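Local coordinates for cell division control protein (Pyrococcus abyssi, PDB 6RPP), which probably excises itself by protein splicing from the archaeal MCM-type helicase precursor that hosts it, as an intein of the HINT family, at residues Y7-V12 / L159-F164; G87-R92 / T123-S128; V53-L58 / Y155-A160; K19-I24 / W146-Q151. The protein carries 2 engineered substitutions. One frame throughout, in Å; residues are numbered along the deposited sequence.

Contact 1: Y7-V12 / L159-F164; sequences YETEVV and LANGIF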
loop_
_atom_site.group_PDB
_atom_site.type_symbol
_atom_site.label_atom_id
_atom_site.label_comp_id
_atom_site.label_asym_id
_atom_site.label_seq_id
_atom_site.Cartn_x
_atom_site.Cartn_y
_atom_site.Cartn_z
ATOM N N TYR A 7 -0.609 -4.856 8.470
ATOM C CA TYR A 7 0.717 -5.410 8.788
ATOM C C TYR A 7 1.190 -6.451 7.785
ATOM O O TYR A 7 2.373 -6.446 7.360
ATOM C CB TYR A 7 0.672 -6.029 10.184
ATOM C CG TYR A 7 2.019 -6.374 10.778
ATOM C CD1 TYR A 7 2.754 -7.415 10.277
ATOM C CD2 TYR A 7 2.456 -5.713 11.894
ATOM C CE1 TYR A 7 3.974 -7.745 10.842
ATOM C CE2 TYR A 7 3.665 -6.068 12.488
ATOM C CZ TYR A 7 4.413 -7.049 11.911
ATOM O OH TYR A 7 5.630 -7.394 12.505
ATOM N N GLU A 8 0.300 -7.364 7.408
ATOM C CA GLU A 8 0.728 -8.577 6.682
ATOM C C GLU A 8 0.817 -8.352 5.180
ATOM O O GLU A 8 1.168 -9.308 4.454
ATOM C CB GLU A 8 -0.178 -9.752 6.975
ATOM C CG GLU A 8 -0.126 -10.212 8.420
ATOM C CD GLU A 8 -0.990 -11.419 8.691
ATOM O OE1 GLU A 8 -2.244 -11.294 8.631
ATOM O OE2 GLU A 8 -0.466 -12.500 8.967
ATOM N N THR A 9 0.441 -7.163 4.682
ATOM C CA THR A 9 0.627 -6.828 3.268
ATOM C C THR A 9 2.107 -7.009 2.940
ATOM O O THR A 9 2.941 -6.424 3.614
ATOM C CB THR A 9 0.221 -5.384 3.029
ATOM O OG1 THR A 9 -1.098 -5.163 3.610
ATOM C CG2 THR A 9 0.177 -5.035 1.537
ATOM N N GLU A 10 2.444 -7.867 1.950
ATOM C CA GLU A 10 3.843 -8.195 1.692
ATOM C C GLU A 10 4.416 -7.352 0.550
ATOM O O GLU A 10 3.963 -7.442 -0.602
ATOM C CB GLU A 10 3.980 -9.691 1.371
ATOM C CG GLU A 10 3.639 -10.570 2.562
ATOM C CD GLU A 10 4.064 -12.026 2.475
ATOM O OE1 GLU A 10 4.630 -12.479 1.431
ATOM O OE2 GLU A 10 3.788 -12.770 3.477
ATOM N N VAL A 11 5.401 -6.521 0.875
ATOM C CA VAL A 11 6.053 -5.623 -0.082
ATOM C C VAL A 11 7.094 -6.399 -0.856
ATOM O O VAL A 11 7.936 -7.081 -0.257
ATOM C CB VAL A 11 6.722 -4.462 0.667
ATOM C CG1 VAL A 11 7.391 -3.514 -0.290
ATOM C CG2 VAL A 11 5.627 -3.694 1.513
ATOM N N VAL A 12 7.048 -6.299 -2.190
ATOM C CA VAL A 12 8.099 -6.877 -3.028
ATOM C C VAL A 12 9.334 -5.974 -3.019
ATOM O O VAL A 12 9.298 -4.801 -3.413
ATOM C CB VAL A 12 7.570 -7.127 -4.444
ATOM C CG1 VAL A 12 8.650 -7.794 -5.327
ATOM C CG2 VAL A 12 6.363 -7.995 -4.403
ATOM N N LEU A 159 4.623 -2.111 -5.145
ATOM C CA LEU A 159 3.997 -3.426 -5.359
ATOM C C LEU A 159 3.904 -4.219 -4.074
ATOM O O LEU A 159 4.921 -4.475 -3.404
ATOM C CB LEU A 159 4.825 -4.200 -6.370
ATOM C CG LEU A 159 4.278 -5.583 -6.743
ATOM C CD1 LEU A 159 2.855 -5.517 -7.351
ATOM C CD2 LEU A 159 5.321 -6.171 -7.759
ATOM N N ALA A 160 2.682 -4.656 -3.726
ATOM C CA ALA A 160 2.506 -5.503 -2.560
ATOM C C ALA A 160 1.227 -6.305 -2.761
ATOM O O ALA A 160 0.232 -5.778 -3.242
ATOM C CB ALA A 160 2.432 -4.634 -1.282
ATOM N N ASN A 161 1.297 -7.585 -2.392
ATOM C CA ASN A 161 0.133 -8.500 -2.542
ATOM C C ASN A 161 -0.334 -8.538 -4.002
ATOM O O ASN A 161 -1.529 -8.750 -4.274
ATOM C CB ASN A 161 -1.009 -8.113 -1.609
ATOM C CG ASN A 161 -0.792 -8.568 -0.187
ATOM O OD1 ASN A 161 0.343 -8.806 0.224
ATOM N ND2 ASN A 161 -1.867 -8.721 0.565
ATOM N N GLY A 162 0.600 -8.324 -4.939
ATOM C CA GLY A 162 0.294 -8.317 -6.352
ATOM C C GLY A 162 -0.459 -7.095 -6.846
ATOM O O GLY A 162 -0.911 -7.113 -7.996
ATOM N N ILE A 163 -0.593 -6.039 -6.016
ATOM C CA ILE A 163 -1.308 -4.812 -6.345
ATOM C C ILE A 163 -0.334 -3.637 -6.296
ATOM O O ILE A 163 0.551 -3.628 -5.455
ATOM C CB ILE A 163 -2.452 -4.602 -5.326
ATOM C CG1 ILE A 163 -3.474 -5.757 -5.424
ATOM C CG2 ILE A 163 -3.145 -3.240 -5.523
ATOM C CD1 ILE A 163 -4.480 -5.781 -4.290
ATOM N N PHE A 164 -0.461 -2.645 -7.195
ATOM C CA PHE A 164 0.353 -1.434 -7.067
ATOM C C PHE A 164 -0.390 -0.539 -6.110
ATOM O O PHE A 164 -1.364 0.119 -6.486
ATOM C CB PHE A 164 0.566 -0.829 -8.452
ATOM C CG PHE A 164 1.546 -1.642 -9.235
ATOM C CD1 PHE A 164 2.894 -1.607 -8.942
ATOM C CD2 PHE A 164 1.085 -2.504 -10.205
ATOM C CE1 PHE A 164 3.810 -2.375 -9.656
ATOM C CE2 PHE A 164 1.971 -3.283 -10.926
ATOM C CZ PHE A 164 3.341 -3.214 -10.643
HETATM O O HOH W 1 -1.466 -9.992 3.231
HETATM O O HOH W 2 7.325 -3.165 -4.107
#
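L159 opens the contact with its carbonyl: O accepts V12 N at 3.1 Å, lying in the carbonyl plane on a nearly straight N-H (168°). Its side chain leaves with CG anti to the backbone N and runs alongside V12, both pointing the same way, so that L159 CG and V12 CG2 rest 4.0 Å apart. The CD1 methyl of L159 sits over the centre of the F164 ring, 3.9 Å above its plane. A160 is bridged to V11 backbone to backbone. Its CB meets T9 CG2 at 3.6 Å, while A160 CA makes a short C-H contact of 3.1 Å to E10 O. The CB of V11 points away from the hairpin, and its side chain packs on V53, I21 and I24. N161 then holds both polar backbone atoms of E10, N and O. OD1 takes E10 N at 2.9 Å along a straight N-H (172°), though the donor stands above the carbonyl plane; N161 N returns a more bent bond of 3.2 Å to E10 O. ND2 donates to R90 O and to a water that reaches E8 O weakly. N161 and G162, both with positive phi, form the corner of a type I' turn. I163 closes it, exchanging two backbone hydrogen bonds with A160, and F164 leads into the returning strand. A two-residue beta hairpin near the C-terminus thus docks its near strand and asparagine corner on the N-terminal strand, the pairing of the chain's two ends seen in the HINT fold of inteins.

Contact 2: G87-R92 / T123-S128; sequences GGKRIR and TIEGLS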
loop_
_atom_site.group_PDB
_atom_site.type_symbol
_atom_site.label_atom_id
_atom_site.label_comp_id
_atom_site.label_asym_id
_atom_site.label_seq_id
_atom_site.Cartn_x
_atom_site.Cartn_y
_atom_site.Cartn_z
ATOM N N GLY A 87 -8.743 -11.314 -10.598
ATOM C CA GLY A 87 -7.476 -11.922 -10.911
ATOM C C GLY A 87 -6.757 -12.499 -9.729
ATOM O O GLY A 87 -5.612 -12.956 -9.872
ATOM N N GLY A 88 -7.394 -12.500 -8.578
ATOM C CA GLY A 88 -6.944 -13.263 -7.446
ATOM C C GLY A 88 -6.231 -12.503 -6.361
ATOM O O GLY A 88 -5.757 -13.153 -5.415
ATOM N N LYS A 89 -6.167 -11.169 -6.424
ATOM C CA LYS A 89 -5.367 -10.395 -5.487
ATOM C C LYS A 89 -6.224 -10.019 -4.288
ATOM O O LYS A 89 -7.445 -9.851 -4.427
ATOM C CB LYS A 89 -4.798 -9.144 -6.176
ATOM C CG LYS A 89 -4.008 -9.459 -7.461
ATOM C CD LYS A 89 -2.947 -10.519 -7.205
ATOM C CE LYS A 89 -1.931 -10.622 -8.373
ATOM N NZ LYS A 89 -2.503 -11.199 -9.633
ATOM N N ARG A 90 -5.621 -9.960 -3.090
ATOM C CA ARG A 90 -6.374 -9.646 -1.871
ATOM C C ARG A 90 -5.542 -8.664 -1.050
ATOM O O ARG A 90 -4.320 -8.862 -0.918
ATOM C CB ARG A 90 -6.599 -10.900 -1.035
ATOM C CG ARG A 90 -7.446 -12.001 -1.682
ATOM C CD ARG A 90 -7.321 -13.284 -0.862
ATOM N NE ARG A 90 -8.617 -13.783 -0.398
ATOM C CZ ARG A 90 -9.098 -13.595 0.830
ATOM N NH1 ARG A 90 -8.390 -12.914 1.731
ATOM N NH2 ARG A 90 -10.288 -14.093 1.159
ATOM N N ILE A 91 -6.160 -7.621 -0.482
ATOM C CA ILE A 91 -5.385 -6.725 0.386
ATOM C C ILE A 91 -6.358 -6.136 1.408
ATOM O O ILE A 91 -7.530 -5.892 1.103
ATOM C CB ILE A 91 -4.668 -5.632 -0.452
ATOM C CG1 ILE A 91 -3.683 -4.829 0.439
ATOM C CG2 ILE A 91 -5.713 -4.719 -1.165
ATOM C CD1 ILE A 91 -2.758 -3.955 -0.354
ATOM N N ARG A 92 -5.858 -5.843 2.612
ATOM C CA ARG A 92 -6.659 -5.253 3.682
ATOM C C ARG A 92 -6.152 -3.849 3.916
ATOM O O ARG A 92 -4.934 -3.664 4.164
ATOM C CB ARG A 92 -6.574 -6.115 4.956
ATOM C CG ARG A 92 -7.169 -7.528 4.771
ATOM C CD ARG A 92 -7.194 -8.325 5.999
ATOM N NE ARG A 92 -7.709 -9.678 5.772
ATOM C CZ ARG A 92 -8.979 -10.059 5.887
ATOM N NH1 ARG A 92 -9.918 -9.202 6.280
ATOM N NH2 ARG A 92 -9.301 -11.332 5.646
ATOM N N THR A 123 -2.547 -4.093 -11.085
ATOM C CA THR A 123 -2.016 -5.300 -10.448
ATOM C C THR A 123 -0.892 -5.853 -11.309
ATOM O O THR A 123 -0.618 -5.367 -12.413
ATOM C CB THR A 123 -3.086 -6.393 -10.297
ATOM O OG1 THR A 123 -3.435 -6.943 -11.599
ATOM C CG2 THR A 123 -4.340 -5.876 -9.605
ATOM N N ILE A 124 -0.239 -6.891 -10.810
ATOM C CA ILE A 124 0.642 -7.712 -11.636
ATOM C C ILE A 124 0.013 -9.089 -11.828
ATOM O O ILE A 124 -0.620 -9.640 -10.908
ATOM C CB ILE A 124 2.017 -7.793 -10.945
ATOM C CG1 ILE A 124 3.069 -8.110 -11.996
ATOM C CG2 ILE A 124 2.046 -8.780 -9.744
ATOM C CD1 ILE A 124 3.621 -6.811 -12.607
ATOM N N GLU A 125 0.156 -9.633 -13.027
ATOM C CA GLU A 125 -0.248 -11.018 -13.298
ATOM C C GLU A 125 0.980 -11.721 -13.858
ATOM O O GLU A 125 1.432 -11.417 -14.948
ATOM C CB GLU A 125 -1.470 -11.098 -14.251
ATOM C CG GLU A 125 -2.806 -10.887 -13.470
ATOM C CD GLU A 125 -4.041 -10.631 -14.330
ATOM O OE1 GLU A 125 -3.983 -10.990 -15.527
ATOM O OE2 GLU A 125 -5.076 -10.079 -13.814
ATOM N N GLY A 126 1.542 -12.637 -13.092
ATOM C CA GLY A 126 2.855 -13.176 -13.424
ATOM C C GLY A 126 3.899 -12.064 -13.383
ATOM O O GLY A 126 4.271 -11.634 -12.288
ATOM N N LEU A 127 4.354 -11.593 -14.557
ATOM C CA LEU A 127 5.251 -10.444 -14.644
ATOM C C LEU A 127 4.661 -9.294 -15.457
ATOM O O LEU A 127 5.402 -8.366 -15.808
ATOM C CB LEU A 127 6.602 -10.885 -15.244
ATOM C CG LEU A 127 7.361 -11.798 -14.244
ATOM C CD1 LEU A 127 8.670 -12.345 -14.787
ATOM C CD2 LEU A 127 7.602 -11.088 -12.891
ATOM N N SER A 128 3.357 -9.341 -15.776
ATOM C CA SER A 128 2.694 -8.360 -16.634
ATOM C C SER A 128 1.803 -7.448 -15.817
ATOM O O SER A 128 1.045 -7.913 -14.954
ATOM C CB SER A 128 1.840 -9.037 -17.705
ATOM O OG SER A 128 2.666 -9.825 -18.554
HETATM O O HOH W 3 -4.332 -9.486 -11.036
#
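On the surface of the HINT domain, the connection between the hairpin strands 80-85 and 90-93 is tied to the far end of strand 120-125 by one lysine. K89 NZ donates to I124 O at 2.8 Å, lying in the carbonyl plane and fairly close to the C=O axis (160°). K89 NZ also gives a second hydrogen to a water 2.9 Å from it. That water passes its own two on, to T123 OG1 at 2.8 Å and to E125 OE2 at 2.9 Å, so it is held by three side chains. K89 NZ and E125 OE2 are 5.0 Å apart, too far to touch; the water mediates between them, and their opposite charges probably still attract.

What aims the lysine is its shape: the chain bends at chi2 (-52°) and again at chi4 (-70°), and K89 CG passes T123 CG2 obliquely. Farther out, T123 keeps OG1 between its backbone N and carbonyl carbon, where the hydroxyl also bonds S130 O. E125 OE2 has a weak second bond to S130 OG, and its residue starts a type II' turn that S128 ends, closed by a backbone hydrogen bond in each direction. On the lysine's side, T85 OG1 holds K89 N and D132 OD1 holds G87 N. G87 has no side chain, and its bare CA lies 4.2 Å from E125 OE2.

Contact 3: V53-L58 / Y155-A160; sequences VYSLDL and YHNFLA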
loop_
_atom_site.group_PDB
_atom_site.type_symbol
_atom_site.label_atom_id
_atom_site.label_comp_id
_atom_site.label_asym_id
_atom_site.label_seq_id
_atom_site.Cartn_x
_atom_site.Cartn_y
_atom_site.Cartn_z
ATOM N N VAL A 53 11.820 -0.789 -3.705
ATOM C CA VAL A 53 10.510 -1.393 -3.948
ATOM C C VAL A 53 10.353 -1.408 -5.457
ATOM O O VAL A 53 11.241 -0.908 -6.172
ATOM C CB VAL A 53 9.391 -0.607 -3.282
ATOM C CG1 VAL A 53 9.536 -0.713 -1.738
ATOM C CG2 VAL A 53 9.374 0.803 -3.803
ATOM N N TYR A 54 9.230 -1.940 -5.933
ATOM C CA TYR A 54 8.848 -1.838 -7.337
ATOM C C TYR A 54 7.656 -0.895 -7.429
ATOM O O TYR A 54 6.701 -1.027 -6.657
ATOM C CB TYR A 54 8.474 -3.208 -7.927
ATOM C CG TYR A 54 9.685 -4.083 -8.170
ATOM C CD1 TYR A 54 10.493 -3.873 -9.288
ATOM C CD2 TYR A 54 10.032 -5.085 -7.277
ATOM C CE1 TYR A 54 11.590 -4.651 -9.502
ATOM C CE2 TYR A 54 11.118 -5.875 -7.496
ATOM C CZ TYR A 54 11.891 -5.655 -8.612
ATOM O OH TYR A 54 12.986 -6.431 -8.849
ATOM N N SER A 55 7.726 0.027 -8.392
ATOM C CA SER A 55 6.671 1.005 -8.603
ATOM C C SER A 55 6.191 1.021 -10.044
ATOM O O SER A 55 6.975 0.865 -10.977
ATOM C CB SER A 55 7.139 2.352 -8.207
ATOM O OG SER A 55 7.584 2.316 -6.856
ATOM N N LEU A 56 4.895 1.237 -10.204
ATOM C CA LEU A 56 4.316 1.459 -11.528
ATOM C C LEU A 56 4.435 2.917 -11.965
ATOM O O LEU A 56 4.161 3.845 -11.196
ATOM C CB LEU A 56 2.852 1.046 -11.514
ATOM C CG LEU A 56 2.053 1.105 -12.811
ATOM C CD1 LEU A 56 2.616 0.168 -13.858
ATOM C CD2 LEU A 56 0.599 0.780 -12.490
ATOM N N ASP A 57 4.858 3.115 -13.222
ATOM C CA ASP A 57 4.754 4.392 -13.921
ATOM C C ASP A 57 3.372 4.422 -14.554
ATOM O O ASP A 57 3.116 3.684 -15.508
ATOM C CB ASP A 57 5.881 4.467 -14.953
ATOM C CG ASP A 57 5.913 5.768 -15.712
ATOM O OD1 ASP A 57 4.858 6.363 -15.991
ATOM O OD2 ASP A 57 7.028 6.184 -16.064
ATOM N N LEU A 58 2.473 5.259 -14.033
ATOM C CA LEU A 58 1.110 5.162 -14.531
ATOM C C LEU A 58 0.962 5.686 -15.953
ATOM O O LEU A 58 0.049 5.251 -16.660
ATOM C CB LEU A 58 0.158 5.880 -13.593
ATOM C CG LEU A 58 -0.025 4.809 -12.524
ATOM C CD1 LEU A 58 -0.070 5.440 -11.210
ATOM C CD2 LEU A 58 -1.246 3.949 -12.811
ATOM N N TYR A 155 6.758 8.279 -7.442
ATOM C CA TYR A 155 5.810 7.293 -7.922
ATOM C C TYR A 155 4.561 7.205 -7.058
ATOM O O TYR A 155 3.486 6.884 -7.566
ATOM C CB TYR A 155 6.452 5.913 -7.892
ATOM C CG TYR A 155 7.544 5.768 -8.921
ATOM C CD1 TYR A 155 7.211 5.433 -10.219
ATOM C CD2 TYR A 155 8.885 5.955 -8.580
ATOM C CE1 TYR A 155 8.159 5.281 -11.182
ATOM C CE2 TYR A 155 9.866 5.855 -9.574
ATOM C CZ TYR A 155 9.473 5.474 -10.842
ATOM O OH TYR A 155 10.446 5.311 -11.798
ATOM N N HIS A 156 4.706 7.400 -5.755
ATOM C CA HIS A 156 3.564 7.235 -4.842
ATOM C C HIS A 156 2.885 5.880 -4.946
ATOM O O HIS A 156 1.658 5.774 -4.779
ATOM C CB HIS A 156 2.507 8.301 -5.122
ATOM C CG HIS A 156 2.831 9.640 -4.577
ATOM N ND1 HIS A 156 2.631 9.968 -3.258
ATOM C CD2 HIS A 156 3.266 10.766 -5.190
ATOM C CE1 HIS A 156 2.953 11.240 -3.078
ATOM N NE2 HIS A 156 3.391 11.731 -4.225
ATOM N N ASN A 157 3.635 4.811 -5.205
ATOM C CA ASN A 157 3.072 3.495 -5.097
ATOM C C ASN A 157 4.202 2.495 -4.965
ATOM O O ASN A 157 5.351 2.793 -5.320
ATOM C CB ASN A 157 2.185 3.171 -6.333
ATOM C CG ASN A 157 2.963 2.933 -7.609
ATOM O OD1 ASN A 157 3.288 1.779 -7.886
ATOM N ND2 ASN A 157 3.196 3.967 -8.417
ATOM N N PHE A 158 3.842 1.305 -4.464
ATOM C CA PHE A 158 4.760 0.159 -4.360
ATOM C C PHE A 158 3.959 -1.103 -4.572
ATOM O O PHE A 158 2.768 -1.164 -4.242
ATOM C CB PHE A 158 5.507 0.091 -3.002
ATOM C CG PHE A 158 4.573 0.128 -1.808
ATOM C CD1 PHE A 158 4.044 -1.056 -1.264
ATOM C CD2 PHE A 158 4.209 1.345 -1.207
ATOM C CE1 PHE A 158 3.177 -1.084 -0.207
ATOM C CE2 PHE A 158 3.324 1.368 -0.124
ATOM C CZ PHE A 158 2.807 0.177 0.394
ATOM N N LEU A 159 4.623 -2.111 -5.145
ATOM C CA LEU A 159 3.997 -3.426 -5.359
ATOM C C LEU A 159 3.904 -4.219 -4.074
ATOM O O LEU A 159 4.921 -4.475 -3.404
ATOM C CB LEU A 159 4.825 -4.200 -6.370
ATOM C CG LEU A 159 4.278 -5.583 -6.743
ATOM C CD1 LEU A 159 2.855 -5.517 -7.351
ATOM C CD2 LEU A 159 5.321 -6.171 -7.759
ATOM N N ALA A 160 2.682 -4.656 -3.726
ATOM C CA ALA A 160 2.506 -5.503 -2.560
ATOM C C ALA A 160 1.227 -6.305 -2.761
ATOM O O ALA A 160 0.232 -5.778 -3.242
ATOM C CB ALA A 160 2.432 -4.634 -1.282
HETATM O O HOH W 2 7.325 -3.165 -4.107
#
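N157 ND2 is gripped twice, by L56 O at 2.9 Å and by Y155 O of its own segment at 3.1 Å. The first bond is the better one, nearly in the amide plane of N157 and on a lone pair of the carbonyl; the second comes from above the plane of the Y155 carbonyl. On the other side of the amide, OD1 accepts L56 N at 2.9 Å on a lone pair. The primary amide thus pairs with both polar backbone atoms of L56, and the crowded chi1 (72°) puts it there. S55 adds a bond from OG to N157 O, 2.8 Å long, and lays CB over one face of the Y155 ring, 3.9 Å from its centroid. Strand 157-160, first of the C-terminal hairpin of the HINT fold, crosses the end of long strand 44-56 at 116°, measured on 53-56, and L159 N still reaches Y54 O at 2.8 Å, nearly along the C=O axis. V53 CB against F158 CB and Y54 CB against L159 CB supply the apolar flanks. Probably because the strands cross so steeply, side-chain amide and hydroxyl groups stand in for backbone pairing and supply partners for L56 N, L56 O and N157 O.

Contact 4: K19-I24 / W146-Q151; sequences KKIGEI and WVYDLQ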
loop_
_atom_site.group_PDB
_atom_site.type_symbol
_atom_site.label_atom_id
_atom_site.label_comp_id
_atom_site.label_asym_id
_atom_site.label_seq_id
_atom_site.Cartn_x
_atom_site.Cartn_y
_atom_site.Cartn_z
ATOM N N LYS A 19 8.498 -9.017 1.970
ATOM C CA LYS A 19 8.517 -8.797 3.420
ATOM C C LYS A 19 7.239 -8.078 3.852
ATOM O O LYS A 19 6.785 -7.124 3.195
ATOM C CB LYS A 19 9.726 -7.927 3.827
ATOM C CG LYS A 19 10.107 -7.924 5.277
ATOM C CD LYS A 19 11.629 -7.648 5.381
ATOM C CE LYS A 19 12.003 -6.740 6.551
ATOM N NZ LYS A 19 13.344 -6.088 6.345
ATOM N N LYS A 20 6.737 -8.478 5.027
ATOM C CA LYS A 20 5.524 -7.844 5.544
ATOM C C LYS A 20 5.809 -6.394 5.838
ATOM O O LYS A 20 6.814 -6.069 6.462
ATOM C CB LYS A 20 5.035 -8.558 6.823
ATOM C CG LYS A 20 4.554 -9.976 6.556
ATOM C CD LYS A 20 4.116 -10.685 7.861
ATOM C CE LYS A 20 5.124 -11.728 8.270
ATOM N NZ LYS A 20 4.510 -12.683 9.243
ATOM N N ILE A 21 4.902 -5.503 5.425
ATOM C CA ILE A 21 5.136 -4.092 5.639
ATOM C C ILE A 21 5.243 -3.782 7.133
ATOM O O ILE A 21 5.984 -2.877 7.529
ATOM C CB ILE A 21 4.050 -3.237 4.953
ATOM C CG1 ILE A 21 4.420 -1.744 4.936
ATOM C CG2 ILE A 21 2.655 -3.458 5.581
ATOM C CD1 ILE A 21 3.501 -0.860 4.112
ATOM N N GLY A 22 4.481 -4.463 7.955
ATOM C CA GLY A 22 4.557 -4.204 9.390
ATOM C C GLY A 22 5.943 -4.461 9.932
ATOM O O GLY A 22 6.424 -3.738 10.814
ATOM N N GLU A 23 6.590 -5.504 9.429
ATOM C CA GLU A 23 7.962 -5.796 9.858
ATOM C C GLU A 23 8.918 -4.677 9.433
ATOM O O GLU A 23 9.781 -4.239 10.225
ATOM C CB GLU A 23 8.377 -7.136 9.266
ATOM C CG GLU A 23 9.841 -7.527 9.541
ATOM C CD GLU A 23 10.121 -8.967 9.179
ATOM O OE1 GLU A 23 9.147 -9.761 9.071
ATOM O OE2 GLU A 23 11.319 -9.301 9.018
ATOM N N ILE A 24 8.870 -4.288 8.162
ATOM C CA ILE A 24 9.686 -3.173 7.650
ATOM C C ILE A 24 9.480 -1.929 8.501
ATOM O O ILE A 24 10.453 -1.282 8.928
ATOM C CB ILE A 24 9.325 -2.871 6.179
ATOM C CG1 ILE A 24 9.640 -4.058 5.270
ATOM C CG2 ILE A 24 9.993 -1.586 5.674
ATOM C CD1 ILE A 24 8.999 -3.889 3.876
ATOM N N TRP A 146 -2.936 -1.284 14.516
ATOM C CA TRP A 146 -2.026 -0.434 13.778
ATOM C C TRP A 146 -2.143 -0.697 12.299
ATOM O O TRP A 146 -2.461 -1.810 11.887
ATOM C CB TRP A 146 -0.582 -0.679 14.197
ATOM C CG TRP A 146 -0.353 -0.419 15.628
ATOM C CD1 TRP A 146 -0.207 -1.373 16.622
ATOM C CD2 TRP A 146 -0.187 0.845 16.261
ATOM N NE1 TRP A 146 -0.026 -0.770 17.816
ATOM C CE2 TRP A 146 -0.016 0.594 17.643
ATOM C CE3 TRP A 146 -0.212 2.178 15.816
ATOM C CZ2 TRP A 146 0.220 1.625 18.586
ATOM C CZ3 TRP A 146 -0.007 3.195 16.735
ATOM C CH2 TRP A 146 0.190 2.915 18.107
ATOM N N VAL A 147 -1.898 0.340 11.503
ATOM C CA VAL A 147 -1.795 0.201 10.046
ATOM C C VAL A 147 -0.524 0.899 9.550
ATOM O O VAL A 147 0.087 1.706 10.265
ATOM C CB VAL A 147 -3.021 0.770 9.320
ATOM C CG1 VAL A 147 -4.251 -0.136 9.666
ATOM C CG2 VAL A 147 -3.343 2.160 9.791
ATOM N N TYR A 148 -0.168 0.635 8.270
ATOM C CA TYR A 148 1.210 0.928 7.842
ATOM C C TYR A 148 1.249 1.523 6.443
ATOM O O TYR A 148 0.415 1.235 5.591
ATOM C CB TYR A 148 2.013 -0.355 7.848
ATOM C CG TYR A 148 2.111 -0.939 9.254
ATOM C CD1 TYR A 148 3.074 -0.473 10.113
ATOM C CD2 TYR A 148 1.196 -1.911 9.722
ATOM C CE1 TYR A 148 3.156 -0.961 11.383
ATOM C CE2 TYR A 148 1.279 -2.426 11.026
ATOM C CZ TYR A 148 2.272 -1.919 11.836
ATOM O OH TYR A 148 2.322 -2.423 13.120
ATOM N N ASP A 149 2.293 2.283 6.165
ATOM C CA ASP A 149 2.437 2.825 4.818
ATOM C C ASP A 149 3.911 3.116 4.600
ATOM O O ASP A 149 4.700 3.119 5.541
ATOM C CB ASP A 149 1.603 4.100 4.668
ATOM C CG ASP A 149 1.476 4.574 3.231
ATOM O OD1 ASP A 149 1.577 3.709 2.320
ATOM O OD2 ASP A 149 1.276 5.801 3.083
ATOM N N LEU A 150 4.267 3.369 3.337
ATOM C CA LEU A 150 5.615 3.766 2.969
ATOM C C LEU A 150 5.509 4.992 2.086
ATOM O O LEU A 150 4.502 5.187 1.413
ATOM C CB LEU A 150 6.367 2.703 2.180
ATOM C CG LEU A 150 6.479 1.372 2.905
ATOM C CD1 LEU A 150 6.932 0.369 1.862
ATOM C CD2 LEU A 150 7.431 1.479 4.029
ATOM N N GLN A 151 6.538 5.823 2.082
ATOM C CA GLN A 151 6.620 6.921 1.125
ATOM C C GLN A 151 7.548 6.557 -0.022
ATOM O O GLN A 151 8.680 6.137 0.209
ATOM C CB GLN A 151 7.091 8.211 1.774
ATOM C CG GLN A 151 7.270 9.319 0.732
ATOM C CD GLN A 151 7.674 10.635 1.319
ATOM O OE1 GLN A 151 6.826 11.420 1.742
ATOM N NE2 GLN A 151 8.983 10.882 1.377
#
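The first turn of helix 21-35 packs across strand 146-151, an outer strand of the four-stranded antiparallel sheet in this HINT fold. Between 19-24 and 146-151 no hydrogen bond passes, so these two meet by fit. Y148 and L150 leave the strand toward the helix, while D149 between them turns away, which leaves a hollow floored by backbone. I21 is the bump that fills it. With CG1 anti to the backbone N (chi1 -169°) and the chain extended, its tip CD1 reaches the floor at D149 CA, 3.9 Å away. The same methyl meets L150 CG tip to tip, also at 3.9 Å. The CG2 branch, in the crowded position between N and the carbonyl carbon, leans on Y148 CB at 3.9 Å. I24, one turn farther along, presses CG2 on L150 CD2 at 4.3 Å, so the leucine sits against two isoleucines.

The second hollow belongs to the helix. G22 bears no side chain, and the flat face of Y148 lies straight over its backbone. Y148 OH bonds E26 OE2 farther along the same helix, and Y7 meets the ring with its plane at about a right angle. F158 adds cover beside I21 and L150. K20, at the N-cap, accepts I24 N through its carbonyl and begins the turn. The most squarely centred contact is at the glycine: G22 CA stands 3.8 Å from the Y148 ring centroid and 1° off the normal, a CH-pi contact with all six ring carbons at 4.1 Å.

How the contacts relate
Contact 1 is the hub. It shares L159 and A160, and a water, with contact 3, so one short strand is held by 7-12 and by 53-58. Its turn touches contact 2, G162 O lying 2.9 Å from I124 N in a probable hydrogen bond. Its other segment meets contact 4 through T9 O and I21 N, 2.8 Å apart and also a probable hydrogen bond. F158 links contacts 3 and 4, its CZ lying 3.9 Å from I21 CD1. Contacts 2 and 4 do not touch; their centres are about 19 Å apart. Contact 1 brings segments near the two chain ends together, its centre about 7 Å from that of the chain, consistent with an intein's need to unite its splice junctions.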